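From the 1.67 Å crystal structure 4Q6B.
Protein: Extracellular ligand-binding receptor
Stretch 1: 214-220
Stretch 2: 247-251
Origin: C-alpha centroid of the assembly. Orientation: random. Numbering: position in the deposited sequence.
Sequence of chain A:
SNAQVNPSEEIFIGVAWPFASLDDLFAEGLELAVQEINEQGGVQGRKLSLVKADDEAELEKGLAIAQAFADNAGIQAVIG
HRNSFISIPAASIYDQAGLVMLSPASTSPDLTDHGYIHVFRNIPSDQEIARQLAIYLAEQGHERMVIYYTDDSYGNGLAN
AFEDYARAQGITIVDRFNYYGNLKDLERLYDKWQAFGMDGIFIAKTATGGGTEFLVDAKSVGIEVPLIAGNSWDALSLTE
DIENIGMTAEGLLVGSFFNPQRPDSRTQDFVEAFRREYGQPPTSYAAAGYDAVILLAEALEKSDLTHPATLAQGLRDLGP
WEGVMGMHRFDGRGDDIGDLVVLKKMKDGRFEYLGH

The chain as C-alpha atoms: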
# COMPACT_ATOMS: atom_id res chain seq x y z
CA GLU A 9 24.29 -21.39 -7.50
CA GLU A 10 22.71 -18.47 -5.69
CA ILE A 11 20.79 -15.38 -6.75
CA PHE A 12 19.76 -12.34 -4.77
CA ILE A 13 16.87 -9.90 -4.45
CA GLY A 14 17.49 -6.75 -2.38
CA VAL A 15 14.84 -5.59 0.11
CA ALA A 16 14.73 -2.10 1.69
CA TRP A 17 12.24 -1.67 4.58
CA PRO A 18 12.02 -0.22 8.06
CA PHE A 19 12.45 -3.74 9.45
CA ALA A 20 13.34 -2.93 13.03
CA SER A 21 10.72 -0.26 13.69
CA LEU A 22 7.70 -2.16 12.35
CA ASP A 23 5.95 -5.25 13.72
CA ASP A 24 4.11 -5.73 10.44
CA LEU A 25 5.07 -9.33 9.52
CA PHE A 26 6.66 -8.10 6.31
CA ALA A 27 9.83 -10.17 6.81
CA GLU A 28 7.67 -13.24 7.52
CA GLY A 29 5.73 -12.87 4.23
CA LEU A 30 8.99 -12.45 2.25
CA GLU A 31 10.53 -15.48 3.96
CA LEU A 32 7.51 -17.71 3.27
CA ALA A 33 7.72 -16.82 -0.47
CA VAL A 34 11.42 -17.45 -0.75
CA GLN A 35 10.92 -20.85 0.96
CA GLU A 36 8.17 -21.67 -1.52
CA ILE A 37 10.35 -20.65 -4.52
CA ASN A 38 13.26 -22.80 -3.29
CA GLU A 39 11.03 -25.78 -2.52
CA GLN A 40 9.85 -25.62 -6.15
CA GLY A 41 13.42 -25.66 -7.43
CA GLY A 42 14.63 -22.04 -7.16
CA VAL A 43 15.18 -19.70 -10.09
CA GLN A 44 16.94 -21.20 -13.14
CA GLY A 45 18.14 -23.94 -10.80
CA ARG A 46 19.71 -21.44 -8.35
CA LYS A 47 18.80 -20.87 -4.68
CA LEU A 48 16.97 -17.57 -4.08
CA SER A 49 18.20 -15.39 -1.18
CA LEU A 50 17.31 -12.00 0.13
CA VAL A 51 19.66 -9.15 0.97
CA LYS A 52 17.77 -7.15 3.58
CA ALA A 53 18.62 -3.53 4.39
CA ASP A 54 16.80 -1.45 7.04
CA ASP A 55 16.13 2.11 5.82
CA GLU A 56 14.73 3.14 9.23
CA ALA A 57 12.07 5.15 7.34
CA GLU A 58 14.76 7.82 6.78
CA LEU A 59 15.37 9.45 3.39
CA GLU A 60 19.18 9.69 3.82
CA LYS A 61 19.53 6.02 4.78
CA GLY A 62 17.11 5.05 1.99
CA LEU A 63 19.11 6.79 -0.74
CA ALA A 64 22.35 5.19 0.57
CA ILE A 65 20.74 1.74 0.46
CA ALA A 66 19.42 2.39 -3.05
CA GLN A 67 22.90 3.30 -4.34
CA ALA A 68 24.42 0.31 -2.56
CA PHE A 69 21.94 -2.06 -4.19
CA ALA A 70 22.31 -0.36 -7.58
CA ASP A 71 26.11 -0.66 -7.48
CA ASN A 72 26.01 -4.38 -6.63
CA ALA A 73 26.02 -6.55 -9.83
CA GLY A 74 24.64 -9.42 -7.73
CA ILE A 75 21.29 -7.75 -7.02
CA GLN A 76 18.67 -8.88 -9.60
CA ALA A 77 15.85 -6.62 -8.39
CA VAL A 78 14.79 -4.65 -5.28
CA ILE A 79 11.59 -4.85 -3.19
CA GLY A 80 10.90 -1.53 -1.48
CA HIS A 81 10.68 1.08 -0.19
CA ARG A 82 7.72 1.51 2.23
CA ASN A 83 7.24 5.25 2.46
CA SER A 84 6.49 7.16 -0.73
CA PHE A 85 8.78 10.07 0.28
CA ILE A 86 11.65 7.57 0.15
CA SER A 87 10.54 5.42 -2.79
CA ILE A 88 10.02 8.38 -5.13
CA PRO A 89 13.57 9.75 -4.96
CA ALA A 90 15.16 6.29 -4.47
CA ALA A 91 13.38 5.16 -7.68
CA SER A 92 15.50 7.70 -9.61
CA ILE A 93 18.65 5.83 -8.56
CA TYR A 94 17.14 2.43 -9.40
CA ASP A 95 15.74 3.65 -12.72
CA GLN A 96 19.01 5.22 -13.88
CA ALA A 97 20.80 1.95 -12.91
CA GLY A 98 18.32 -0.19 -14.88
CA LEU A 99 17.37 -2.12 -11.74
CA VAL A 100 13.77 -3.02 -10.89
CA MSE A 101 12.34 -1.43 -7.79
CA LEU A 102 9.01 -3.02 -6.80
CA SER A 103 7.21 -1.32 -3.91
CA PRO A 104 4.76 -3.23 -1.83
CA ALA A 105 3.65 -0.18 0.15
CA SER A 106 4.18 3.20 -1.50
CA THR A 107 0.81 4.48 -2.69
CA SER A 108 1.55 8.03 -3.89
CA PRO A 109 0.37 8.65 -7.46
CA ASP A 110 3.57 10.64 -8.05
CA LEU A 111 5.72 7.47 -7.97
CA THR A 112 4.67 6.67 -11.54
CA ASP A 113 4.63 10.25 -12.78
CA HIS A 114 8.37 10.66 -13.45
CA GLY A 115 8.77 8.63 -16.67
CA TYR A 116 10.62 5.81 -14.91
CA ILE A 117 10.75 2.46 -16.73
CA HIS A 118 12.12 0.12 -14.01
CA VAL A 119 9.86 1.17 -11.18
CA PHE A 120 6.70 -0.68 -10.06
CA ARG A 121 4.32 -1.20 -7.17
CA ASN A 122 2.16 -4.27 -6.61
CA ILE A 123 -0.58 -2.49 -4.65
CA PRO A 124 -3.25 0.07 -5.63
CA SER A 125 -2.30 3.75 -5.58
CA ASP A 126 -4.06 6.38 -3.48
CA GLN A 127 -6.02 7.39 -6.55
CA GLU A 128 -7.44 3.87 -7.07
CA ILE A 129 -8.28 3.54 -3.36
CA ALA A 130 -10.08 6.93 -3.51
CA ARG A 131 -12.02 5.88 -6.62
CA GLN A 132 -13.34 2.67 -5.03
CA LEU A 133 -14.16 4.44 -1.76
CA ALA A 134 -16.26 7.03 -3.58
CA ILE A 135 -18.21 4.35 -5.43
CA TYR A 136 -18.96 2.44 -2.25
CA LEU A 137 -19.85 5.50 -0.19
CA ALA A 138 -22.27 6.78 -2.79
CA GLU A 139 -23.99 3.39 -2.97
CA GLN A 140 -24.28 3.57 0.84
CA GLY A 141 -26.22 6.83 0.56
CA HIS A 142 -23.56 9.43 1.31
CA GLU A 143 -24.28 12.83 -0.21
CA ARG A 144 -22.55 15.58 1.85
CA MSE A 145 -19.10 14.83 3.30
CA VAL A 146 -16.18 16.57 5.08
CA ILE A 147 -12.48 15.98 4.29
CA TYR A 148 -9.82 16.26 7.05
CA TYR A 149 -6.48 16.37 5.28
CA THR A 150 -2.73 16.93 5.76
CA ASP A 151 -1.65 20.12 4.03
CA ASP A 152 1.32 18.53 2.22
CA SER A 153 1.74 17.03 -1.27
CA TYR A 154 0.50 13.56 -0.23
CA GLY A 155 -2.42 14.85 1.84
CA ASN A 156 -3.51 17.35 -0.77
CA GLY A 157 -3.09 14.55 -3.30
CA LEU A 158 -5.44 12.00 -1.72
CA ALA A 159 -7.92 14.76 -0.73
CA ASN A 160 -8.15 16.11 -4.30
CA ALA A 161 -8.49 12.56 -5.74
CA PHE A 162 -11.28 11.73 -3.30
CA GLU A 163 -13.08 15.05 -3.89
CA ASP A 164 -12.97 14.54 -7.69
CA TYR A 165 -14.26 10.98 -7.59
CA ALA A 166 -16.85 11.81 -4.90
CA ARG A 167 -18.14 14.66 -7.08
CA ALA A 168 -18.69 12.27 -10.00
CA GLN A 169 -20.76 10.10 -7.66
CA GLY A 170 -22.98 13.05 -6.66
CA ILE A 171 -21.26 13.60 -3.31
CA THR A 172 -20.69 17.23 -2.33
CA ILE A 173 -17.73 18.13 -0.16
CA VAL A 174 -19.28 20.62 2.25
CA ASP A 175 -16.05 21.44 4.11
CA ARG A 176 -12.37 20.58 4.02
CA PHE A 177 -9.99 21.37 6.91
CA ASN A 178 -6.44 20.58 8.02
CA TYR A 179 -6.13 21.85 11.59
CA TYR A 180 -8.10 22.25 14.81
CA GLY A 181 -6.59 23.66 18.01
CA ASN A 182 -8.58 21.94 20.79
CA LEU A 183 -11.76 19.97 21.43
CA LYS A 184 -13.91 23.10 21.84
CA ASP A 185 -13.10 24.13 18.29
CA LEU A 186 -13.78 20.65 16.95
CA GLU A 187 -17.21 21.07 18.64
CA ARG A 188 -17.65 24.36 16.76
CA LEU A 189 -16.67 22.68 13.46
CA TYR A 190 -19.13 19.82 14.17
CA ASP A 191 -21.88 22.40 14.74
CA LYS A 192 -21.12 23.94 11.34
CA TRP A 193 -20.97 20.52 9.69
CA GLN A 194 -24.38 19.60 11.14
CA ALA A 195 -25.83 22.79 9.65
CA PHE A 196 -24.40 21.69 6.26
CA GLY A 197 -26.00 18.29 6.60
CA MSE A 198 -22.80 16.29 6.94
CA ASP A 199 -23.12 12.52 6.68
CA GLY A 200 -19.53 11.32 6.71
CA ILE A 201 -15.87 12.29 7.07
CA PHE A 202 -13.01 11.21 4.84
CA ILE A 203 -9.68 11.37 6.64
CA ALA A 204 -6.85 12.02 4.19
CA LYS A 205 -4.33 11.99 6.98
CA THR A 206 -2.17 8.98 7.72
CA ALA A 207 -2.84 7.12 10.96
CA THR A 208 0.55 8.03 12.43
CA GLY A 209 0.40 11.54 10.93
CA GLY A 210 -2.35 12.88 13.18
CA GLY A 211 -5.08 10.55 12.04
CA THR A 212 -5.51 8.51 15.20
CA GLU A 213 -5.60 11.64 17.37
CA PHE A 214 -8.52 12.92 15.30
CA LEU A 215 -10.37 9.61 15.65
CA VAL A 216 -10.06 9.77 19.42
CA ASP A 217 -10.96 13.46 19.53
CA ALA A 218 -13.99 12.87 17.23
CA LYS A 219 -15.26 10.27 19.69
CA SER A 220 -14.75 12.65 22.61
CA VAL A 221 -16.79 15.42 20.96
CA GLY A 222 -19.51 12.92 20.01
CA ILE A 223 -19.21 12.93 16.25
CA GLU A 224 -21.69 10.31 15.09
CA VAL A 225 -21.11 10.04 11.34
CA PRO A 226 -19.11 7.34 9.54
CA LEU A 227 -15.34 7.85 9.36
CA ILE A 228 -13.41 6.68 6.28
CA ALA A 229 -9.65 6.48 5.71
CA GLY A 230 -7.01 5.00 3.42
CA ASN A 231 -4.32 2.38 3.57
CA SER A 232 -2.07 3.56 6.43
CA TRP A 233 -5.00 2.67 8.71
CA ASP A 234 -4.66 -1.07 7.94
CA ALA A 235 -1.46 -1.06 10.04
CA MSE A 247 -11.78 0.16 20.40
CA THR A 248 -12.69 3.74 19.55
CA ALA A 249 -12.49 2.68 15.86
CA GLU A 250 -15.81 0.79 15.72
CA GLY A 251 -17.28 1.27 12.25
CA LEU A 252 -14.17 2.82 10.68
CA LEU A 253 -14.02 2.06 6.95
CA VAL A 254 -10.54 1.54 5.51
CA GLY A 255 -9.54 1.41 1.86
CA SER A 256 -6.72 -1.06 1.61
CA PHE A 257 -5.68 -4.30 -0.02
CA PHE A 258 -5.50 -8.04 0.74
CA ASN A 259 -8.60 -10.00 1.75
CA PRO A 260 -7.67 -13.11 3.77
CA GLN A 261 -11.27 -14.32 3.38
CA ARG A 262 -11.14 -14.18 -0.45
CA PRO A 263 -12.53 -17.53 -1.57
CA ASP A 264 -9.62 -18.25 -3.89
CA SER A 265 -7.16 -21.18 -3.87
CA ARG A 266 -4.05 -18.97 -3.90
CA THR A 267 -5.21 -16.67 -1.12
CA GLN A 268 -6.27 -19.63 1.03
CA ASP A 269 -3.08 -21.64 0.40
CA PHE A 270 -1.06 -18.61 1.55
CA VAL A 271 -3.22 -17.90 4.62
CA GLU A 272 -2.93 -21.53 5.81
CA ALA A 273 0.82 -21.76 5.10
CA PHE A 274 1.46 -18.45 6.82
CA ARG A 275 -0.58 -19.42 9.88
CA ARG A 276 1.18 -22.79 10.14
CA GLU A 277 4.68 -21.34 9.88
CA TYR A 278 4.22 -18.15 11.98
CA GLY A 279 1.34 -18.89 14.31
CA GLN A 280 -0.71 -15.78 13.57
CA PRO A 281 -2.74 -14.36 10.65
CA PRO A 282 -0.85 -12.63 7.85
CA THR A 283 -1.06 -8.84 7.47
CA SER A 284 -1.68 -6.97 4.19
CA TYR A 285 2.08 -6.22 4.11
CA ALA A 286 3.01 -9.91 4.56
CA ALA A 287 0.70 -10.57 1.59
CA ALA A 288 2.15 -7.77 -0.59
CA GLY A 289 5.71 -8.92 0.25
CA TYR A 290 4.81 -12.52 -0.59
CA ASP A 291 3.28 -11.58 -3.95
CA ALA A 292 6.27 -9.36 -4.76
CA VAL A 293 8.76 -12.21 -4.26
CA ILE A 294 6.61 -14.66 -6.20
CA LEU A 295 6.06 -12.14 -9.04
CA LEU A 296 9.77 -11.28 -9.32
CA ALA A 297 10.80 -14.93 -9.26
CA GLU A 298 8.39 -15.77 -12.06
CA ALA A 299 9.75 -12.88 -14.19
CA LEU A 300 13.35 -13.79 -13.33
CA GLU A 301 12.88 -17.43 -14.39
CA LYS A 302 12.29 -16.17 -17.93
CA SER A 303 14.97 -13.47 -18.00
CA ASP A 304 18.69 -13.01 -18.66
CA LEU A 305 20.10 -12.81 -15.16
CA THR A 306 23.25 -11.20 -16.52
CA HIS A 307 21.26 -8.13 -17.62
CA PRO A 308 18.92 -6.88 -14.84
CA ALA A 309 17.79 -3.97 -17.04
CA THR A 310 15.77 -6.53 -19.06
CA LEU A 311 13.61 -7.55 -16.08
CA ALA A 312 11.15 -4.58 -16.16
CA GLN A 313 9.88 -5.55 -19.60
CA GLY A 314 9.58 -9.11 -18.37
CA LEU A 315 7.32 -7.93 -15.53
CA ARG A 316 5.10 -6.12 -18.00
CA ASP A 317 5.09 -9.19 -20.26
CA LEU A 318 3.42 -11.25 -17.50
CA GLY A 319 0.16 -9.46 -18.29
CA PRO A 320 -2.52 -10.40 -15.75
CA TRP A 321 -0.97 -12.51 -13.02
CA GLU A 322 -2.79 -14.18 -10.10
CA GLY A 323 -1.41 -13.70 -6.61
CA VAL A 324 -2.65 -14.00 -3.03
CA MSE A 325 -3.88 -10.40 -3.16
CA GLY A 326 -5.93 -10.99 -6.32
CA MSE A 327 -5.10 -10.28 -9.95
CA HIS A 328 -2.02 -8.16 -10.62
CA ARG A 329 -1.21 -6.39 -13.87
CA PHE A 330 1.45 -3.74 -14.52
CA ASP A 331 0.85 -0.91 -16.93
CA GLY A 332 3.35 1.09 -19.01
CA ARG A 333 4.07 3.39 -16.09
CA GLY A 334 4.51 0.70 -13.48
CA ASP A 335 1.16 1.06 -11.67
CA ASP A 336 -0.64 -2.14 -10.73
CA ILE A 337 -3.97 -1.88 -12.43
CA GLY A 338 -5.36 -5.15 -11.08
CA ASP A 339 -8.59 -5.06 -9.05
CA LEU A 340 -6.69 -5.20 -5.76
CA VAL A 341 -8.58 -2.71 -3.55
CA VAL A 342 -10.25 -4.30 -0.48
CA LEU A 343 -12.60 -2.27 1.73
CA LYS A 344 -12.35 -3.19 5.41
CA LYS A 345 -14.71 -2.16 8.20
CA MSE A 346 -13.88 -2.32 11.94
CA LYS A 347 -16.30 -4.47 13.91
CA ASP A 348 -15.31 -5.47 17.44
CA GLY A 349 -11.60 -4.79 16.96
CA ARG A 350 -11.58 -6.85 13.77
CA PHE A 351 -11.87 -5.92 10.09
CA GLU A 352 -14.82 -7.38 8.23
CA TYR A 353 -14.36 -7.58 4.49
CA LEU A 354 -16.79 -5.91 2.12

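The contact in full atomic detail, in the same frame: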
# COMPACT_ATOMS: atom_id res chain seq x y z
N PHE A 214 -7.22 12.40 15.71
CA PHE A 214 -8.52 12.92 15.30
C PHE A 214 -9.64 11.93 15.63
O PHE A 214 -10.71 12.30 16.10
CB PHE A 214 -8.55 13.21 13.79
CG PHE A 214 -9.91 13.58 13.28
CD1 PHE A 214 -10.49 14.80 13.64
CD2 PHE A 214 -10.63 12.71 12.47
CE1 PHE A 214 -11.76 15.15 13.19
CE2 PHE A 214 -11.91 13.05 12.01
CZ PHE A 214 -12.48 14.28 12.38
N LEU A 215 -9.38 10.65 15.39
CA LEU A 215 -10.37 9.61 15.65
C LEU A 215 -10.80 9.65 17.11
O LEU A 215 -12.01 9.70 17.45
CB LEU A 215 -9.72 8.27 15.31
CG LEU A 215 -10.45 6.94 15.45
CD1 LEU A 215 -11.69 6.99 14.63
CD2 LEU A 215 -9.53 5.85 14.93
N VAL A 216 -9.81 9.70 18.00
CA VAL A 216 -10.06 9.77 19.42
C VAL A 216 -10.79 11.07 19.78
O VAL A 216 -11.75 11.06 20.58
CB VAL A 216 -8.74 9.66 20.19
CG1 VAL A 216 -8.92 10.00 21.64
CG2 VAL A 216 -8.19 8.23 20.03
N ASP A 217 -10.33 12.18 19.21
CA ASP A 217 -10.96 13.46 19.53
C ASP A 217 -12.42 13.50 19.02
O ASP A 217 -13.29 14.05 19.71
CB ASP A 217 -10.19 14.64 18.93
CG ASP A 217 -8.90 14.93 19.64
OD1 ASP A 217 -8.70 14.46 20.77
OD2 ASP A 217 -8.07 15.65 19.05
N ALA A 218 -12.65 12.98 17.82
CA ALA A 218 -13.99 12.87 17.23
C ALA A 218 -14.91 12.10 18.18
O ALA A 218 -16.07 12.49 18.40
CB ALA A 218 -13.92 12.17 15.85
N LYS A 219 -14.40 11.01 18.75
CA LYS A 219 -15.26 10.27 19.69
C LYS A 219 -15.53 11.05 20.96
O LYS A 219 -16.63 10.98 21.52
CB LYS A 219 -14.73 8.85 19.97
CG LYS A 219 -14.50 7.97 18.71
CD LYS A 219 -15.75 7.71 17.84
CE LYS A 219 -15.37 6.96 16.54
NZ LYS A 219 -16.49 6.65 15.57
N SER A 220 -14.56 11.82 21.42
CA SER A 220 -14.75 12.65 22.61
C SER A 220 -15.84 13.70 22.43
O SER A 220 -16.61 13.97 23.34
CB SER A 220 -13.45 13.37 22.99
OG SER A 220 -12.44 12.43 23.33
N MSE A 247 -11.12 0.37 21.68
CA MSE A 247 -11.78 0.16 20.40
C MSE A 247 -12.70 1.32 20.01
O MSE A 247 -13.89 1.15 19.73
CB MSE A 247 -12.51 -1.19 20.34
CG MSE A 247 -12.36 -1.84 19.00
SE MSE A 247 -11.16 -0.75 17.92
CE MSE A 247 -9.39 -1.44 18.47
N THR A 248 -12.10 2.50 20.01
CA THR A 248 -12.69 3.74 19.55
C THR A 248 -13.05 3.65 18.05
O THR A 248 -13.94 4.36 17.58
CB THR A 248 -11.71 4.92 19.84
OG1 THR A 248 -12.05 5.55 21.08
CG2 THR A 248 -11.69 5.96 18.73
N ALA A 249 -12.37 2.75 17.33
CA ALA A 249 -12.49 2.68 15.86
C ALA A 249 -13.68 1.90 15.30
O ALA A 249 -13.72 1.63 14.09
CB ALA A 249 -11.21 2.12 15.26
N GLU A 250 -14.62 1.53 16.17
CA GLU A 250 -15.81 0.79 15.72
C GLU A 250 -16.49 1.49 14.54
O GLU A 250 -16.88 2.67 14.63
CB GLU A 250 -16.80 0.63 16.90
CG GLU A 250 -17.97 -0.34 16.65
CD GLU A 250 -17.52 -1.80 16.56
OE1 GLU A 250 -16.38 -2.11 16.99
OE2 GLU A 250 -18.29 -2.64 16.05
N GLY A 251 -16.60 0.78 13.42
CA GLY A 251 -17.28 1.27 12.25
C GLY A 251 -16.39 2.02 11.27
O GLY A 251 -16.85 2.36 10.18
O HOH W 1 -15.40 5.16 13.51

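Residues 214-220 lie within a helix, as the backbone bonds from Ala218 N to Phe214 O (2.7 Å) and from Lys219 N to Leu215 O (3.0 Å) attest. Against it packs a type I turn running from Met247 to Glu250. The backbones stay well apart: the CA atoms of Val216 and Thr248 are 6.6 Å from each other, those of Leu215 and Ala249 7.3 Å. Side chains reach across most of this gap, meeting backbone atoms as well as one another; the contact buries 224 Å².

Thr248 covers the most surface. Its CA-to-CB bond points toward the helix, and its methyl meets residues one turn apart: CG2 lies 3.6 Å from Leu215 CG and 3.5 Å from Lys219 CG, with Val216 CA at 4.2 Å. Leu215, buried and also directed toward the turn, extends this apolar patch, its CD2 standing 4.1 Å from Ala249 CB.

Lys219 combines two kinds of chemistry. Its aliphatic stem packs on the threonine methyl, and its CE comes within 3.1 Å of Thr248 O, a close approach but not a hydrogen bond. With chi3 and chi4 both t, the chain is extended. Lys219 NZ is 4.1 Å from Glu250 O, too far for direct bonding; a water bridges them, accepting from Lys219 NZ at 2.8 Å and donating to Glu250 O at 3.1 Å. No direct hydrogen bond crosses.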